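Local coordinates for protein alpha-galactosidase (Thermus thermophilus, PDB 6LCJ) that probably hydrolyses terminal alpha-linked galactose from oligosaccharides such as stachyose, as a hexameric, thermostable glycosidase of family GH36, at residues Phe40-Phe46 with Val93-Pro99; Phe45-Gly49 with Asp78-Leu83; Ala103-Leu109 with Ala132-Gly138. All coordinates share one frame; numbering follows the deposited sequence.

Interaction 1: Phe40-Phe46 with Val93-Pro99; sequences FPAKGFF and VGALRGP
Strands 44-48 and 93-97 run antiparallel within a beta-sheet of the N-terminal domain, and Phe45 and Leu96 face each other there as a non-hydrogen-bonded pair. Phe46 N gives a nearly straight bond (168°) to Ala95 O at 2.7 Å. Two residues back, Arg97 N reaches Gly44 O at 3.0 Å with a bend to 138°, and just before the strand Lys43 N adds a longer bond of 3.2 Å to Arg97 O. Both Gly44 O and Ala95 O take a second, weaker approach from a CA-H, that of Leu96 and of Phe45 respectively. Beyond the last direct bond the strands are joined by a water, which donates to Phe46 O (2.7 Å) and to Val93 O (2.6 Å). Leu96 CD2 lies against Ala42 CB and Phe45 CB, whereas Phe46 CB and Ala95 CB meet on the other face of the sheet at 3.8 Å. Gly94 passes close by the Phe45 ring: a CB there would come tight against CE1. At the loop end, Phe40 carries its CG between the backbone N and the carbonyl carbon (chi1 52°), which brings the ring over the chain at Arg97-Gly98. Gly98 CA sits over one ring face, 3.7 Å from the centroid, as a CH-pi contact, while Leu96 O is at the ring edge. Phe45 and Leu96 both pack on Leu122 of strand 122-126 in the other sheet. On the Phe46 and Ala95 face, helix 140-149 supplies Phe144, edge-to-face with the Phe46 ring, and Glu140, which forms a salt bridge with Arg97 NH2; Trp58 of strand 56-59 stands beside them, in cation-pi contact with Arg97.

Interaction 2: Phe45-Gly49 with Asp78-Leu83; sequences FFRHG and DDPFLL
Asp78 OD2 is gripped by both terminal nitrogens of Arg47, NH2 at 2.7 Å and NH1 at 2.8 Å. This is an end-on salt bridge in which two donors share a single oxygen, so both N-H bonds are bent, to about 134°. The guanidinium and carboxylate planes stand 86° apart: NH1 meets OD2 nearly in line with its C-O bond, and NH2 comes from above the carboxylate plane. Arg47 starts with CG anti to its backbone N and then bends at chi2 (-91°), which carries the guanidinium off strand 44-48 toward the loop and short helix of 78-83. Leu82 CD2 covers one face of the guanidinium, and Leu82 CB lies 3.9 Å from NH2. The other oxygen, Asp78 OD1, accepts from Asp79 N at 2.7 Å and from Trp50 N, which holds the carboxylate against rotation. Gly49 passes beside the pair, where a CB would be crowded by Asp78 OD2 and Arg47 NH1. Next along, Asp79 is the N-cap of the helix, its OD1 accepting from Phe81 N at 3.0 Å, and its OD2 is paired with Arg114. Arg47 NH1 also donates to Leu55 O. With both partners buried, the two charges are likely to depend on each other for neutralisation, and the ion pair ties the strand end to the loop just ahead of a weakly bonded helix.

Interaction 3: Ala103-Leu109 with Ala132-Gly138; sequences ALLLGAL and AWFLAYG
Trp133 faces Ala108 and Leu106 across an antiparallel ladder in which strands 102-108 and 132-137 lie side by side, in the same N-terminal sheet as strands 93-97 and 44-48. From its CB, 3.9 Å from Gly107 O, the six-membered ring of the indole reaches the partner strand obliquely: CE3 meets Ala108 N at 3.6 Å and Leu106 CG at 3.8 Å, CZ3 touches Ala108 CB, and NE1 turns to Gly31 O. Leu104 and Leu135 share this face, their CD1 methyls in contact, and Val34 and Val36 of strand 33-37 pack onto it. On the reverse face Leu105 CD2 meets Phe134 CD2 with the side chains crossing at about a right angle, beneath helix 140-149. Paired bonds at Leu105-Ala136 and Gly107-Phe134 secure the backbones, the tightest being Phe134 N to Gly107 O at 2.7 Å. Tyr137 keeps CG anti to its backbone N (chi1 -178°), laying the ring edge along Ala103 and the ring beside Phe40. With the ring gone, a serine here would probably open a gap between Ala103 and the Phe40 ring. At that edge, Tyr137 CD1 lies 3.3 Å from Ala103 O.

Interactions 1 and 3 are two strand pairings of one antiparallel sheet, separated by the pairing of 93-97 with 102-108, which runs through Leu96 O to Leu104 N and Gly94 N to Leu106 O. Interaction 3 is buried almost throughout and is apolar apart from its regular backbone bonds. Interaction 1 is largely buried along its strands but reaches solvent at the loop end, where Pro41, Lys43 and Pro99 are exposed. The segments of interactions 1 and 2 overlap at Phe45 and Phe46, but only Arg47 and the residues after it meet 78-83, so interaction 2 leaves the sheet from the far end of strand 44-48 and relies on a buried charge pair. Its centre lies about 17 Å from that of interaction 3.

Interaction 1: Phe40-Phe46 with Val93-Pro99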
loop_
_atom_site.group_PDB
_atom_site.type_symbol
_atom_site.label_atom_id
_atom_site.label_comp_id
_atom_site.label_asym_id
_atom_site.label_seq_id
_atom_site.Cartn_x
_atom_site.Cartn_y
_atom_site.Cartn_z
ATOM N N PHE E 40 -25.373 -14.274 -31.406
ATOM C CA PHE E 40 -24.414 -13.619 -32.280
ATOM C C PHE E 40 -23.296 -13.088 -31.407
ATOM O O PHE E 40 -23.511 -12.845 -30.212
ATOM C CB PHE E 40 -25.045 -12.465 -33.086
ATOM C CG PHE E 40 -25.797 -11.449 -32.249
ATOM C CD1 PHE E 40 -25.120 -10.442 -31.565
ATOM C CD2 PHE E 40 -27.187 -11.487 -32.167
ATOM C CE1 PHE E 40 -25.811 -9.504 -30.797
ATOM C CE2 PHE E 40 -27.885 -10.554 -31.399
ATOM C CZ PHE E 40 -27.194 -9.561 -30.715
ATOM N N PRO E 41 -22.094 -12.914 -31.955
ATOM C CA PRO E 41 -21.064 -12.165 -31.220
ATOM C C PRO E 41 -21.445 -10.690 -31.195
ATOM O O PRO E 41 -21.835 -10.121 -32.221
ATOM C CB PRO E 41 -19.789 -12.420 -32.032
ATOM C CG PRO E 41 -20.291 -12.652 -33.444
ATOM C CD PRO E 41 -21.638 -13.333 -33.294
ATOM N N ALA E 42 -21.358 -10.079 -30.015
ATOM C CA ALA E 42 -21.890 -8.739 -29.797
ATOM C C ALA E 42 -20.785 -7.697 -29.923
ATOM O O ALA E 42 -19.715 -7.846 -29.324
ATOM C CB ALA E 42 -22.565 -8.645 -28.427
ATOM N N LYS E 43 -21.055 -6.635 -30.692
ATOM C CA LYS E 43 -20.094 -5.552 -30.872
ATOM C C LYS E 43 -20.461 -4.276 -30.122
ATOM O O LYS E 43 -19.590 -3.421 -29.919
ATOM C CB LYS E 43 -19.928 -5.221 -32.359
ATOM C CG LYS E 43 -19.652 -6.430 -33.248
ATOM C CD LYS E 43 -18.209 -6.935 -33.095
ATOM C CE LYS E 43 -18.030 -8.316 -33.727
ATOM N NZ LYS E 43 -18.526 -8.371 -35.143
ATOM N N GLY E 44 -21.705 -4.116 -29.703
ATOM C CA GLY E 44 -22.080 -2.966 -28.905
ATOM C C GLY E 44 -23.063 -3.332 -27.815
ATOM O O GLY E 44 -23.882 -4.244 -27.959
ATOM N N PHE E 45 -22.968 -2.602 -26.709
ATOM C CA PHE E 45 -23.929 -2.665 -25.616
ATOM C C PHE E 45 -24.611 -1.308 -25.501
ATOM O O PHE E 45 -23.938 -0.268 -25.495
ATOM C CB PHE E 45 -23.246 -3.044 -24.294
ATOM C CG PHE E 45 -24.121 -2.830 -23.043
ATOM C CD1 PHE E 45 -25.353 -3.462 -22.911
ATOM C CD2 PHE E 45 -23.685 -2.017 -21.999
ATOM C CE1 PHE E 45 -26.137 -3.281 -21.764
ATOM C CE2 PHE E 45 -24.468 -1.835 -20.844
ATOM C CZ PHE E 45 -25.690 -2.461 -20.731
ATOM N N PHE E 46 -25.941 -1.311 -25.434
ATOM C CA PHE E 46 -26.663 -0.064 -25.218
ATOM C C PHE E 46 -26.656 0.263 -23.724
ATOM O O PHE E 46 -27.288 -0.428 -22.905
ATOM C CB PHE E 46 -28.086 -0.131 -25.750
ATOM C CG PHE E 46 -28.862 1.129 -25.492
ATOM C CD1 PHE E 46 -28.479 2.316 -26.087
ATOM C CD2 PHE E 46 -29.946 1.139 -24.626
ATOM C CE1 PHE E 46 -29.180 3.494 -25.841
ATOM C CE2 PHE E 46 -30.654 2.302 -24.389
ATOM C CZ PHE E 46 -30.271 3.481 -24.998
ATOM N N VAL E 93 -33.150 -0.655 -19.087
ATOM C CA VAL E 93 -33.113 -1.334 -20.376
ATOM C C VAL E 93 -31.669 -1.441 -20.867
ATOM O O VAL E 93 -30.825 -0.587 -20.590
ATOM C CB VAL E 93 -33.999 -0.617 -21.427
ATOM C CG1 VAL E 93 -33.602 0.840 -21.540
ATOM C CG2 VAL E 93 -33.921 -1.314 -22.811
ATOM N N GLY E 94 -31.392 -2.523 -21.594
ATOM C CA GLY E 94 -30.116 -2.691 -22.250
ATOM C C GLY E 94 -30.326 -3.373 -23.585
ATOM O O GLY E 94 -31.417 -3.873 -23.888
ATOM N N ALA E 95 -29.271 -3.369 -24.392
ATOM C CA ALA E 95 -29.364 -4.033 -25.679
ATOM C C ALA E 95 -27.973 -4.395 -26.162
ATOM O O ALA E 95 -26.990 -3.719 -25.844
ATOM C CB ALA E 95 -30.089 -3.169 -26.722
ATOM N N LEU E 96 -27.909 -5.481 -26.920
ATOM C CA LEU E 96 -26.696 -5.930 -27.581
ATOM C C LEU E 96 -26.896 -5.827 -29.085
ATOM O O LEU E 96 -28.005 -6.013 -29.598
ATOM C CB LEU E 96 -26.341 -7.370 -27.176
ATOM C CG LEU E 96 -25.893 -7.567 -25.720
ATOM C CD1 LEU E 96 -25.686 -9.036 -25.381
ATOM C CD2 LEU E 96 -24.623 -6.766 -25.430
ATOM N N ARG E 97 -25.818 -5.525 -29.786
ATOM C CA ARG E 97 -25.868 -5.215 -31.207
ATOM C C ARG E 97 -25.200 -6.314 -32.020
ATOM O O ARG E 97 -24.003 -6.577 -31.853
ATOM C CB ARG E 97 -25.189 -3.878 -31.478
ATOM C CG ARG E 97 -25.521 -3.305 -32.822
ATOM C CD ARG E 97 -24.735 -2.048 -33.036
ATOM N NE ARG E 97 -25.609 -0.890 -33.009
ATOM C CZ ARG E 97 -25.217 0.319 -32.643
ATOM N NH1 ARG E 97 -23.951 0.525 -32.287
ATOM N NH2 ARG E 97 -26.088 1.322 -32.655
ATOM N N GLY E 98 -25.970 -6.936 -32.912
ATOM C CA GLY E 98 -25.426 -7.876 -33.863
ATOM C C GLY E 98 -24.675 -7.151 -34.960
ATOM O O GLY E 98 -24.968 -5.991 -35.275
ATOM N N PRO E 99 -23.672 -7.819 -35.549
ATOM C CA PRO E 99 -22.954 -7.237 -36.703
ATOM C C PRO E 99 -23.846 -6.623 -37.784
ATOM O O PRO E 99 -23.390 -5.727 -38.511
ATOM C CB PRO E 99 -22.170 -8.440 -37.248
ATOM C CG PRO E 99 -21.879 -9.270 -36.030
ATOM C CD PRO E 99 -23.011 -9.039 -35.043
HETATM O O HOH W 1 -28.226 -0.268 -20.390
#

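Interaction 2: Phe45-Gly49 with Asp78-Leu83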
loop_
_atom_site.group_PDB
_atom_site.type_symbol
_atom_site.label_atom_id
_atom_site.label_comp_id
_atom_site.label_asym_id
_atom_site.label_seq_id
_atom_site.Cartn_x
_atom_site.Cartn_y
_atom_site.Cartn_z
ATOM N N PHE E 45 -22.968 -2.602 -26.709
ATOM C CA PHE E 45 -23.929 -2.665 -25.616
ATOM C C PHE E 45 -24.611 -1.308 -25.501
ATOM O O PHE E 45 -23.938 -0.268 -25.495
ATOM C CB PHE E 45 -23.246 -3.044 -24.294
ATOM C CG PHE E 45 -24.121 -2.830 -23.043
ATOM C CD1 PHE E 45 -25.353 -3.462 -22.911
ATOM C CD2 PHE E 45 -23.685 -2.017 -21.999
ATOM C CE1 PHE E 45 -26.137 -3.281 -21.764
ATOM C CE2 PHE E 45 -24.468 -1.835 -20.844
ATOM C CZ PHE E 45 -25.690 -2.461 -20.731
ATOM N N PHE E 46 -25.941 -1.311 -25.434
ATOM C CA PHE E 46 -26.663 -0.064 -25.218
ATOM C C PHE E 46 -26.656 0.263 -23.724
ATOM O O PHE E 46 -27.288 -0.428 -22.905
ATOM C CB PHE E 46 -28.086 -0.131 -25.750
ATOM C CG PHE E 46 -28.862 1.129 -25.492
ATOM C CD1 PHE E 46 -28.479 2.316 -26.087
ATOM C CD2 PHE E 46 -29.946 1.139 -24.626
ATOM C CE1 PHE E 46 -29.180 3.494 -25.841
ATOM C CE2 PHE E 46 -30.654 2.302 -24.389
ATOM C CZ PHE E 46 -30.271 3.481 -24.998
ATOM N N ARG E 47 -25.955 1.328 -23.375
ATOM C CA ARG E 47 -25.750 1.718 -21.995
ATOM C C ARG E 47 -26.736 2.840 -21.698
ATOM O O ARG E 47 -26.516 3.987 -22.091
ATOM C CB ARG E 47 -24.299 2.142 -21.792
ATOM C CG ARG E 47 -23.882 2.266 -20.339
ATOM C CD ARG E 47 -24.093 3.675 -19.815
ATOM N NE ARG E 47 -23.677 3.765 -18.423
ATOM C CZ ARG E 47 -23.922 4.805 -17.636
ATOM N NH1 ARG E 47 -24.582 5.852 -18.106
ATOM N NH2 ARG E 47 -23.501 4.802 -16.373
ATOM N N HIS E 48 -27.837 2.507 -21.025
ATOM C CA HIS E 48 -28.846 3.502 -20.667
ATOM C C HIS E 48 -28.610 4.039 -19.250
ATOM O O HIS E 48 -28.803 3.324 -18.260
ATOM C CB HIS E 48 -30.251 2.937 -20.779
ATOM C CG HIS E 48 -31.288 3.993 -20.600
ATOM N ND1 HIS E 48 -32.138 4.034 -19.516
ATOM C CD2 HIS E 48 -31.531 5.119 -21.315
ATOM C CE1 HIS E 48 -32.891 5.116 -19.595
ATOM N NE2 HIS E 48 -32.545 5.791 -20.679
ATOM N N GLY E 49 -28.231 5.309 -19.153
ATOM C CA GLY E 49 -28.036 5.935 -17.856
ATOM C C GLY E 49 -29.338 6.158 -17.098
ATOM O O GLY E 49 -30.448 6.096 -17.636
ATOM N N ASP E 78 -25.373 9.984 -12.218
ATOM C CA ASP E 78 -26.008 8.730 -12.600
ATOM C C ASP E 78 -26.429 8.003 -11.325
ATOM O O ASP E 78 -26.209 8.480 -10.208
ATOM C CB ASP E 78 -25.047 7.887 -13.454
ATOM C CG ASP E 78 -25.759 7.024 -14.497
ATOM O OD1 ASP E 78 -26.881 6.532 -14.231
ATOM O OD2 ASP E 78 -25.169 6.815 -15.587
ATOM N N ASP E 79 -27.058 6.852 -11.508
ATOM C CA ASP E 79 -27.215 5.871 -10.446
ATOM C C ASP E 79 -25.839 5.547 -9.869
ATOM O O ASP E 79 -24.983 5.022 -10.599
ATOM C CB ASP E 79 -27.886 4.620 -11.029
ATOM C CG ASP E 79 -28.185 3.540 -9.995
ATOM O OD1 ASP E 79 -27.509 3.450 -8.940
ATOM O OD2 ASP E 79 -29.103 2.741 -10.279
ATOM N N PRO E 80 -25.580 5.840 -8.587
ATOM C CA PRO E 80 -24.228 5.610 -8.038
ATOM C C PRO E 80 -23.715 4.196 -8.229
ATOM O O PRO E 80 -22.509 4.014 -8.435
ATOM C CB PRO E 80 -24.391 5.962 -6.556
ATOM C CG PRO E 80 -25.528 6.935 -6.527
ATOM C CD PRO E 80 -26.482 6.461 -7.600
ATOM N N PHE E 81 -24.591 3.190 -8.201
ATOM C CA PHE E 81 -24.154 1.824 -8.480
ATOM C C PHE E 81 -23.520 1.724 -9.861
ATOM O O PHE E 81 -22.426 1.171 -10.016
ATOM C CB PHE E 81 -25.332 0.860 -8.361
ATOM C CG PHE E 81 -24.981 -0.564 -8.691
ATOM C CD1 PHE E 81 -25.019 -1.019 -10.006
ATOM C CD2 PHE E 81 -24.614 -1.453 -7.688
ATOM C CE1 PHE E 81 -24.685 -2.327 -10.324
ATOM C CE2 PHE E 81 -24.288 -2.766 -7.993
ATOM C CZ PHE E 81 -24.320 -3.200 -9.319
ATOM N N LEU E 82 -24.201 2.252 -10.883
ATOM C CA LEU E 82 -23.695 2.205 -12.253
ATOM C C LEU E 82 -22.314 2.829 -12.396
ATOM O O LEU E 82 -21.602 2.519 -13.352
ATOM C CB LEU E 82 -24.661 2.939 -13.190
ATOM C CG LEU E 82 -25.776 2.197 -13.930
ATOM C CD1 LEU E 82 -26.492 1.231 -13.014
ATOM C CD2 LEU E 82 -26.742 3.221 -14.493
ATOM N N LEU E 83 -21.931 3.722 -11.486
ATOM C CA LEU E 83 -20.686 4.462 -11.596
ATOM C C LEU E 83 -19.568 3.889 -10.731
ATOM O O LEU E 83 -18.409 4.255 -10.930
ATOM C CB LEU E 83 -20.914 5.934 -11.225
ATOM C CG LEU E 83 -21.812 6.748 -12.152
ATOM C CD1 LEU E 83 -21.852 8.192 -11.711
ATOM C CD2 LEU E 83 -21.357 6.637 -13.600
#

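Interaction 3: Ala103-Leu109 with Ala132-Gly138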
loop_
_atom_site.group_PDB
_atom_site.type_symbol
_atom_site.label_atom_id
_atom_site.label_comp_id
_atom_site.label_asym_id
_atom_site.label_seq_id
_atom_site.Cartn_x
_atom_site.Cartn_y
_atom_site.Cartn_z
ATOM N N ALA E 103 -30.693 -5.328 -33.004
ATOM C CA ALA E 103 -30.460 -5.220 -31.571
ATOM C C ALA E 103 -31.247 -6.280 -30.807
ATOM O O ALA E 103 -32.412 -6.547 -31.108
ATOM C CB ALA E 103 -30.836 -3.831 -31.065
ATOM N N LEU E 104 -30.594 -6.894 -29.829
ATOM C CA LEU E 104 -31.273 -7.723 -28.842
ATOM C C LEU E 104 -31.543 -6.836 -27.631
ATOM O O LEU E 104 -30.603 -6.388 -26.968
ATOM C CB LEU E 104 -30.424 -8.940 -28.473
ATOM C CG LEU E 104 -31.023 -9.888 -27.436
ATOM C CD1 LEU E 104 -32.155 -10.688 -28.055
ATOM C CD2 LEU E 104 -29.949 -10.798 -26.882
ATOM N N LEU E 105 -32.815 -6.581 -27.350
ATOM C CA LEU E 105 -33.232 -5.648 -26.311
ATOM C C LEU E 105 -33.836 -6.395 -25.134
ATOM O O LEU E 105 -34.686 -7.269 -25.317
ATOM C CB LEU E 105 -34.253 -4.641 -26.851
ATOM C CG LEU E 105 -34.761 -3.532 -25.928
ATOM C CD1 LEU E 105 -35.088 -2.266 -26.715
ATOM C CD2 LEU E 105 -35.985 -3.984 -25.112
ATOM N N LEU E 106 -33.411 -6.019 -23.930
ATOM C CA LEU E 106 -33.988 -6.492 -22.679
ATOM C C LEU E 106 -34.352 -5.266 -21.852
ATOM O O LEU E 106 -33.464 -4.523 -21.425
ATOM C CB LEU E 106 -33.002 -7.384 -21.925
ATOM C CG LEU E 106 -33.476 -7.837 -20.547
ATOM C CD1 LEU E 106 -34.502 -8.971 -20.702
ATOM C CD2 LEU E 106 -32.302 -8.233 -19.645
ATOM N N GLY E 107 -35.648 -5.062 -21.612
ATOM C CA GLY E 107 -36.106 -3.888 -20.891
ATOM C C GLY E 107 -37.104 -4.154 -19.779
ATOM O O GLY E 107 -38.075 -4.888 -19.963
ATOM N N ALA E 108 -36.887 -3.547 -18.618
ATOM C CA ALA E 108 -37.803 -3.723 -17.502
ATOM C C ALA E 108 -39.158 -3.071 -17.770
ATOM O O ALA E 108 -39.248 -1.977 -18.334
ATOM C CB ALA E 108 -37.202 -3.132 -16.236
ATOM N N LEU E 109 -40.217 -3.749 -17.347
ATOM C CA LEU E 109 -41.564 -3.206 -17.393
ATOM C C LEU E 109 -42.032 -2.681 -16.039
ATOM O O LEU E 109 -43.134 -2.141 -15.957
ATOM C CB LEU E 109 -42.542 -4.267 -17.913
ATOM C CG LEU E 109 -42.266 -4.668 -19.365
ATOM C CD1 LEU E 109 -43.285 -5.669 -19.871
ATOM C CD2 LEU E 109 -42.239 -3.441 -20.264
ATOM N N ALA E 132 -41.491 -7.895 -14.470
ATOM C CA ALA E 132 -41.578 -8.360 -15.841
ATOM C C ALA E 132 -40.525 -7.676 -16.701
ATOM O O ALA E 132 -39.892 -6.691 -16.300
ATOM C CB ALA E 132 -42.976 -8.100 -16.415
ATOM N N TRP E 133 -40.375 -8.198 -17.920
ATOM C CA TRP E 133 -39.351 -7.765 -18.851
ATOM C C TRP E 133 -39.899 -7.868 -20.257
ATOM O O TRP E 133 -40.682 -8.765 -20.565
ATOM C CB TRP E 133 -38.084 -8.623 -18.781
ATOM C CG TRP E 133 -37.421 -8.647 -17.462
ATOM C CD1 TRP E 133 -37.683 -9.502 -16.432
ATOM C CD2 TRP E 133 -36.363 -7.785 -17.017
ATOM N NE1 TRP E 133 -36.855 -9.223 -15.375
ATOM C CE2 TRP E 133 -36.035 -8.174 -15.710
ATOM C CE3 TRP E 133 -35.666 -6.725 -17.601
ATOM C CZ2 TRP E 133 -35.032 -7.538 -14.969
ATOM C CZ3 TRP E 133 -34.674 -6.090 -16.858
ATOM C CH2 TRP E 133 -34.375 -6.496 -15.558
ATOM N N PHE E 134 -39.466 -6.954 -21.111
ATOM C CA PHE E 134 -39.703 -7.054 -22.536
ATOM C C PHE E 134 -38.411 -7.530 -23.168
ATOM O O PHE E 134 -37.339 -7.004 -22.850
ATOM C CB PHE E 134 -40.133 -5.717 -23.136
ATOM C CG PHE E 134 -40.423 -5.794 -24.602
ATOM C CD1 PHE E 134 -41.392 -6.665 -25.076
ATOM C CD2 PHE E 134 -39.720 -5.024 -25.505
ATOM C CE1 PHE E 134 -41.666 -6.761 -26.424
ATOM C CE2 PHE E 134 -39.977 -5.115 -26.860
ATOM C CZ PHE E 134 -40.964 -5.989 -27.322
ATOM N N LEU E 135 -38.505 -8.544 -24.027
ATOM C CA LEU E 135 -37.339 -9.042 -24.742
ATOM C C LEU E 135 -37.679 -9.123 -26.217
ATOM O O LEU E 135 -38.728 -9.653 -26.587
ATOM C CB LEU E 135 -36.891 -10.410 -24.221
ATOM C CG LEU E 135 -35.935 -11.198 -25.120
ATOM C CD1 LEU E 135 -34.541 -10.620 -25.046
ATOM C CD2 LEU E 135 -35.943 -12.673 -24.772
ATOM N N ALA E 136 -36.796 -8.594 -27.052
ATOM C CA ALA E 136 -37.071 -8.487 -28.468
ATOM C C ALA E 136 -35.758 -8.546 -29.235
ATOM O O ALA E 136 -34.692 -8.223 -28.703
ATOM C CB ALA E 136 -37.832 -7.195 -28.778
ATOM N N TYR E 137 -35.847 -8.984 -30.488
ATOM C CA TYR E 137 -34.703 -9.039 -31.384
ATOM C C TYR E 137 -35.175 -8.611 -32.761
ATOM O O TYR E 137 -36.194 -9.104 -33.249
ATOM C CB TYR E 137 -34.102 -10.445 -31.442
ATOM C CG TYR E 137 -32.888 -10.537 -32.325
ATOM C CD1 TYR E 137 -31.894 -9.570 -32.270
ATOM C CD2 TYR E 137 -32.731 -11.593 -33.212
ATOM C CE1 TYR E 137 -30.775 -9.647 -33.075
ATOM C CE2 TYR E 137 -31.605 -11.686 -34.025
ATOM C CZ TYR E 137 -30.633 -10.709 -33.953
ATOM O OH TYR E 137 -29.516 -10.798 -34.756
ATOM N N GLY E 138 -34.457 -7.685 -33.375
ATOM C CA GLY E 138 -34.896 -7.122 -34.622
ATOM C C GLY E 138 -34.161 -5.846 -34.930
ATOM O O GLY E 138 -33.176 -5.500 -34.267
#